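Local coordinates for hypothetical sugar ABC-transporter sugar binding protein (Arthrobacter globiformis, PDB 7BVT) that binds cyclic alpha-maltosyl-(1→6)-maltose and probably delivers it to an ABC transporter for uptake, at residues 263-266 / 267-271; 42-45 / 46-50. All coordinates share one frame; numbering follows the deposited sequence.

Interaction 1 (263-266 / 267-271); sequences SWMV and GIWAA. With GLC (alpha-D-glucopyranose), chain B; GLC (alpha-D-glucopyranose), chain C.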
loop_
_atom_site.group_PDB
_atom_site.type_symbol
_atom_site.label_atom_id
_atom_site.label_comp_id
_atom_site.label_asym_id
_atom_site.label_seq_id
_atom_site.Cartn_x
_atom_site.Cartn_y
_atom_site.Cartn_z
ATOM N N SER A 263 -6.764 -4.103 -0.407
ATOM C CA SER A 263 -7.654 -4.376 -1.551
ATOM C C SER A 263 -7.420 -5.816 -2.033
ATOM O O SER A 263 -8.366 -6.396 -2.603
ATOM C CB SER A 263 -7.451 -3.363 -2.675
ATOM O OG SER A 263 -6.077 -3.302 -2.994
ATOM N N TRP A 264 -6.226 -6.379 -1.838
ATOM C CA TRP A 264 -5.951 -7.779 -2.254
ATOM C C TRP A 264 -6.923 -8.744 -1.569
ATOM O O TRP A 264 -7.145 -9.824 -2.135
ATOM C CB TRP A 264 -4.494 -8.152 -1.989
ATOM C CG TRP A 264 -4.094 -8.052 -0.557
ATOM C CD1 TRP A 264 -4.236 -9.022 0.389
ATOM C CD2 TRP A 264 -3.495 -6.935 0.116
ATOM N NE1 TRP A 264 -3.784 -8.587 1.602
ATOM C CE2 TRP A 264 -3.323 -7.307 1.471
ATOM C CE3 TRP A 264 -3.103 -5.656 -0.283
ATOM C CZ2 TRP A 264 -2.781 -6.444 2.430
ATOM C CZ3 TRP A 264 -2.525 -4.836 0.661
ATOM C CH2 TRP A 264 -2.347 -5.223 1.979
ATOM N N MET A 265 -7.432 -8.422 -0.373
ATOM C CA MET A 265 -8.353 -9.346 0.340
ATOM C C MET A 265 -9.659 -9.489 -0.421
ATOM O O MET A 265 -10.350 -10.517 -0.192
ATOM C CB MET A 265 -8.654 -8.838 1.752
ATOM C CG MET A 265 -7.456 -8.877 2.636
ATOM S SD MET A 265 -6.682 -10.500 2.777
ATOM C CE MET A 265 -8.012 -11.421 3.553
ATOM N N VAL A 266 -10.079 -8.512 -1.214
ATOM C CA VAL A 266 -11.373 -8.632 -1.958
ATOM C C VAL A 266 -11.239 -9.843 -2.868
ATOM O O VAL A 266 -12.206 -10.632 -2.968
ATOM C CB VAL A 266 -11.727 -7.368 -2.736
ATOM C CG1 VAL A 266 -12.969 -7.590 -3.619
ATOM C CG2 VAL A 266 -11.919 -6.198 -1.798
ATOM N N GLY A 267 -10.088 -9.966 -3.520
ATOM C CA GLY A 267 -9.822 -11.033 -4.496
ATOM C C GLY A 267 -9.720 -12.376 -3.803
ATOM O O GLY A 267 -10.360 -13.333 -4.269
ATOM N N ILE A 268 -8.904 -12.465 -2.760
ATOM C CA ILE A 268 -8.717 -13.703 -1.960
ATOM C C ILE A 268 -10.081 -14.190 -1.462
ATOM O O ILE A 268 -10.409 -15.366 -1.691
ATOM C CB ILE A 268 -7.712 -13.454 -0.829
ATOM C CG1 ILE A 268 -6.325 -13.158 -1.403
ATOM C CG2 ILE A 268 -7.696 -14.632 0.135
ATOM C CD1 ILE A 268 -5.445 -12.408 -0.473
ATOM N N TRP A 269 -10.910 -13.310 -0.916
ATOM C CA TRP A 269 -12.226 -13.696 -0.336
ATOM C C TRP A 269 -13.369 -13.783 -1.355
ATOM O O TRP A 269 -14.320 -14.543 -1.076
ATOM C CB TRP A 269 -12.583 -12.735 0.790
ATOM C CG TRP A 269 -11.819 -13.036 2.039
ATOM C CD1 TRP A 269 -10.858 -13.979 2.232
ATOM C CD2 TRP A 269 -11.931 -12.318 3.274
ATOM N NE1 TRP A 269 -10.379 -13.922 3.512
ATOM C CE2 TRP A 269 -11.016 -12.903 4.173
ATOM C CE3 TRP A 269 -12.731 -11.256 3.685
ATOM C CZ2 TRP A 269 -10.881 -12.460 5.479
ATOM C CZ3 TRP A 269 -12.591 -10.807 4.980
ATOM C CH2 TRP A 269 -11.682 -11.404 5.852
ATOM N N ALA A 270 -13.396 -12.984 -2.419
ATOM C CA ALA A 270 -14.581 -12.965 -3.316
ATOM C C ALA A 270 -14.732 -14.373 -3.911
ATOM O O ALA A 270 -15.865 -14.753 -4.217
ATOM C CB ALA A 270 -14.510 -11.866 -4.361
ATOM N N ALA A 271 -13.648 -15.149 -3.917
ATOM C CA ALA A 271 -13.570 -16.546 -4.399
ATOM C C ALA A 271 -14.137 -17.502 -3.348
ATOM O O ALA A 271 -15.201 -18.112 -3.606
ATOM C CB ALA A 271 -12.132 -16.901 -4.719
HETATM C C1 GLC B . 0.313 -9.896 0.570
HETATM C C2 GLC B . -0.221 -8.902 -0.475
HETATM C C3 GLC B . 0.663 -7.658 -0.525
HETATM C C4 GLC B . 0.880 -7.061 0.859
HETATM C C5 GLC B . 1.427 -8.125 1.802
HETATM C C6 GLC B . 1.614 -7.660 3.213
HETATM O O1 GLC B . 1.558 -10.567 0.230
HETATM O O2 GLC B . -0.436 -9.438 -1.827
HETATM O O3 GLC B . 0.063 -6.710 -1.379
HETATM O O4 GLC B . 1.819 -5.935 0.872
HETATM O O5 GLC B . 0.486 -9.219 1.820
HETATM O O6 GLC B . 1.911 -8.775 4.128
HETATM C C1 GLC C . 1.095 -4.730 1.193
HETATM C C2 GLC C . 1.625 -3.596 0.372
HETATM C C3 GLC C . 2.953 -3.129 0.914
HETATM C C4 GLC C . 2.769 -2.796 2.404
HETATM C C5 GLC C . 2.316 -4.043 3.150
HETATM C C6 GLC C . 2.089 -3.731 4.640
HETATM O O2 GLC C . 1.616 -4.003 -0.984
HETATM O O3 GLC C . 3.405 -2.004 0.142
HETATM O O4 GLC C . 3.980 -2.372 3.000
HETATM O O5 GLC C . 1.076 -4.440 2.620
HETATM O O6 GLC C . 2.156 -4.961 5.358
HETATM O O HOH W 1 -8.383 -7.645 -5.099
#

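Interaction 2 (42-45 / 46-50); sequences DAFD and AMVDT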
loop_
_atom_site.group_PDB
_atom_site.type_symbol
_atom_site.label_atom_id
_atom_site.label_comp_id
_atom_site.label_asym_id
_atom_site.label_seq_id
_atom_site.Cartn_x
_atom_site.Cartn_y
_atom_site.Cartn_z
ATOM N N ASP A 42 1.646 -15.787 -13.392
ATOM C CA ASP A 42 1.075 -16.266 -14.684
ATOM C C ASP A 42 0.629 -15.078 -15.538
ATOM O O ASP A 42 0.871 -15.068 -16.773
ATOM C CB ASP A 42 -0.145 -17.177 -14.491
ATOM C CG ASP A 42 0.171 -18.493 -13.819
ATOM O OD1 ASP A 42 1.360 -18.867 -13.766
ATOM O OD2 ASP A 42 -0.795 -19.094 -13.308
ATOM N N ALA A 43 -0.041 -14.107 -14.942
ATOM C CA ALA A 43 -0.515 -12.915 -15.681
ATOM C C ALA A 43 0.700 -12.171 -16.257
ATOM O O ALA A 43 0.617 -11.662 -17.397
ATOM C CB ALA A 43 -1.308 -12.005 -14.764
ATOM N N PHE A 44 1.724 -11.990 -15.444
ATOM C CA PHE A 44 2.901 -11.215 -15.867
ATOM C C PHE A 44 3.623 -11.945 -16.990
ATOM O O PHE A 44 3.987 -11.322 -17.964
ATOM C CB PHE A 44 3.860 -10.961 -14.716
ATOM C CG PHE A 44 4.965 -10.022 -15.090
ATOM C CD1 PHE A 44 4.633 -8.724 -15.515
ATOM C CD2 PHE A 44 6.279 -10.435 -15.159
ATOM C CE1 PHE A 44 5.626 -7.840 -15.866
ATOM C CE2 PHE A 44 7.280 -9.545 -15.487
ATOM C CZ PHE A 44 6.956 -8.235 -15.852
ATOM N N ASP A 45 3.830 -13.256 -16.832
ATOM C CA ASP A 45 4.465 -14.058 -17.904
ATOM C C ASP A 45 3.652 -13.953 -19.187
ATOM O O ASP A 45 4.298 -13.869 -20.227
ATOM C CB ASP A 45 4.587 -15.517 -17.479
ATOM C CG ASP A 45 5.593 -15.773 -16.379
ATOM O OD1 ASP A 45 6.517 -14.957 -16.159
ATOM O OD2 ASP A 45 5.468 -16.826 -15.753
ATOM N N ALA A 46 2.321 -13.940 -19.147
ATOM C CA ALA A 46 1.485 -13.855 -20.369
ATOM C C ALA A 46 1.710 -12.490 -21.037
ATOM O O ALA A 46 1.819 -12.414 -22.261
ATOM C CB ALA A 46 0.023 -14.040 -20.054
ATOM N N MET A 47 1.841 -11.441 -20.224
ATOM C CA MET A 47 2.079 -10.072 -20.763
ATOM C C MET A 47 3.471 -9.980 -21.368
ATOM O O MET A 47 3.626 -9.287 -22.395
ATOM C CB MET A 47 1.892 -9.068 -19.636
ATOM C CG MET A 47 0.550 -9.373 -19.038
ATOM S SD MET A 47 -0.234 -7.958 -18.484
ATOM C CE MET A 47 -0.468 -7.295 -20.123
ATOM N N VAL A 48 4.463 -10.601 -20.737
ATOM C CA VAL A 48 5.837 -10.678 -21.291
ATOM C C VAL A 48 5.718 -11.397 -22.642
ATOM O O VAL A 48 6.304 -10.903 -23.641
ATOM C CB VAL A 48 6.794 -11.348 -20.291
ATOM C CG1 VAL A 48 8.093 -11.807 -20.921
ATOM C CG2 VAL A 48 7.112 -10.444 -19.103
ATOM N N ASP A 49 4.991 -12.514 -22.687
ATOM C CA ASP A 49 4.844 -13.261 -23.974
ATOM C C ASP A 49 4.285 -12.344 -25.039
ATOM O O ASP A 49 4.836 -12.330 -26.204
ATOM C CB ASP A 49 3.867 -14.436 -23.846
ATOM C CG ASP A 49 4.432 -15.569 -23.044
ATOM O OD1 ASP A 49 5.670 -15.576 -22.867
ATOM O OD2 ASP A 49 3.584 -16.427 -22.610
ATOM N N THR A 50 3.216 -11.622 -24.694
ATOM C CA THR A 50 2.502 -10.703 -25.577
ATOM C C THR A 50 3.503 -9.664 -26.090
ATOM O O THR A 50 3.594 -9.455 -27.319
ATOM C CB THR A 50 1.261 -10.121 -24.916
ATOM O OG1 THR A 50 0.354 -11.197 -24.640
ATOM C CG2 THR A 50 0.567 -9.104 -25.784
#

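Interaction 1 (263-266 / 267-271)
W264 and I268, M265 and W269, and V266 and A270 are joined in turn by i to i+4 backbone hydrogen bonds, within one continuous run of the short helix 264-271. The I268 N-H reaches W264 O at 3.2 Å in an almost straight bond (174°), lying in the carbonyl plane. The M265 carbonyl takes W269 N at 2.9 Å with the donor tilted out of its plane, and V266 O takes A270 N at 2.7 Å. In the first turn G267 N makes two weak bonds, one to W264 O and one to a water that also donates to S263 O. The I268 side chain lies alongside that of W264, pointing the same way, and its CD1 meets the indole edge at W264 CD1 (3.7 Å), in the ring plane. M265 folds back by bends at chi2 and chi3, which set its CE over one face of the W269 indole, offset toward the rim and 3.4 Å from W269 CE2. This is a CH-pi contact; the sulfur stands farther above the same ring in a Met-aromatic arrangement, while F275 meets the W269 ring edge-to-face. W264 places CG between its backbone N and carbonyl carbon (chi1 60°), which carries the indole out to the glycan. Over one face lies the chain B glucose, its O3 3.5 Å from W264 CE3 and its C2 offset toward the rim; the benzene part of the indole meets the chain C glucose obliquely, W264 CH2 3.6 Å from its C1. An aromatic platform beside a sugar ring is characteristic of carbohydrate-binding pockets, here the glycan site that D90, N140 and R371 help to complete.

Interaction 2 (42-45 / 46-50)
F44 holds its CG anti to the backbone N (chi1 -172°), while V48 turns CG2 anti to its carbonyl carbon and beside its own N, and together these torsions bring the V48 methyl over one face of the F44 phenyl ring one helical turn earlier. The methyl lies toward the rim, 3.7 Å from F44 CE2 and 4.0 Å from the ring centroid, a CH-pi contact in which the two side chains run at a slant to each other. The same pair is tied through the backbone: V48 N donates to F44 O at 2.9 Å, nearly along the C=O axis. A46 N to D42 O (3.0 Å) and D49 N to D45 O (2.9 Å) continue the alpha-helical pattern, both with the donor tilted from the carbonyl plane. D42 and D49 lie on the exposed side, whereas A43, F44, M47 and V48 are buried. Helix 38-53 is the crossover of a beta-alpha-beta unit between the parallel strands 28-34 and 58-64. F44 rests on A62 and V48 on I60 of strand 58-64, and H34 meets the F44 ring edge-to-face. From helix 306-319, F315 and F319 meet F44 and F319 also meets M47, while W328 of helix 322-332 lies against A43 and M47.

Interactions 1 and 2 are each local contacts between successive turns of one helix, and they share no element: their centres lie 22 Å apart and their nearest atoms about 13 Å, without touching. Both are partly buried and both set a methyl over an aromatic face, a thioether methyl in interaction 1 and a valine methyl in interaction 2, but the direction differs, since in 263-266 / 267-271 the earlier residue supplies the methyl and in 42-45 / 46-50 the later one does. Interaction 1 borders the glycan: W264 faces the sugars while W269 packs within the protein. Interaction 2 is farther from the chain centre and joins an acidic outer side to an apolar inner side facing strand and helices, away from the sugars.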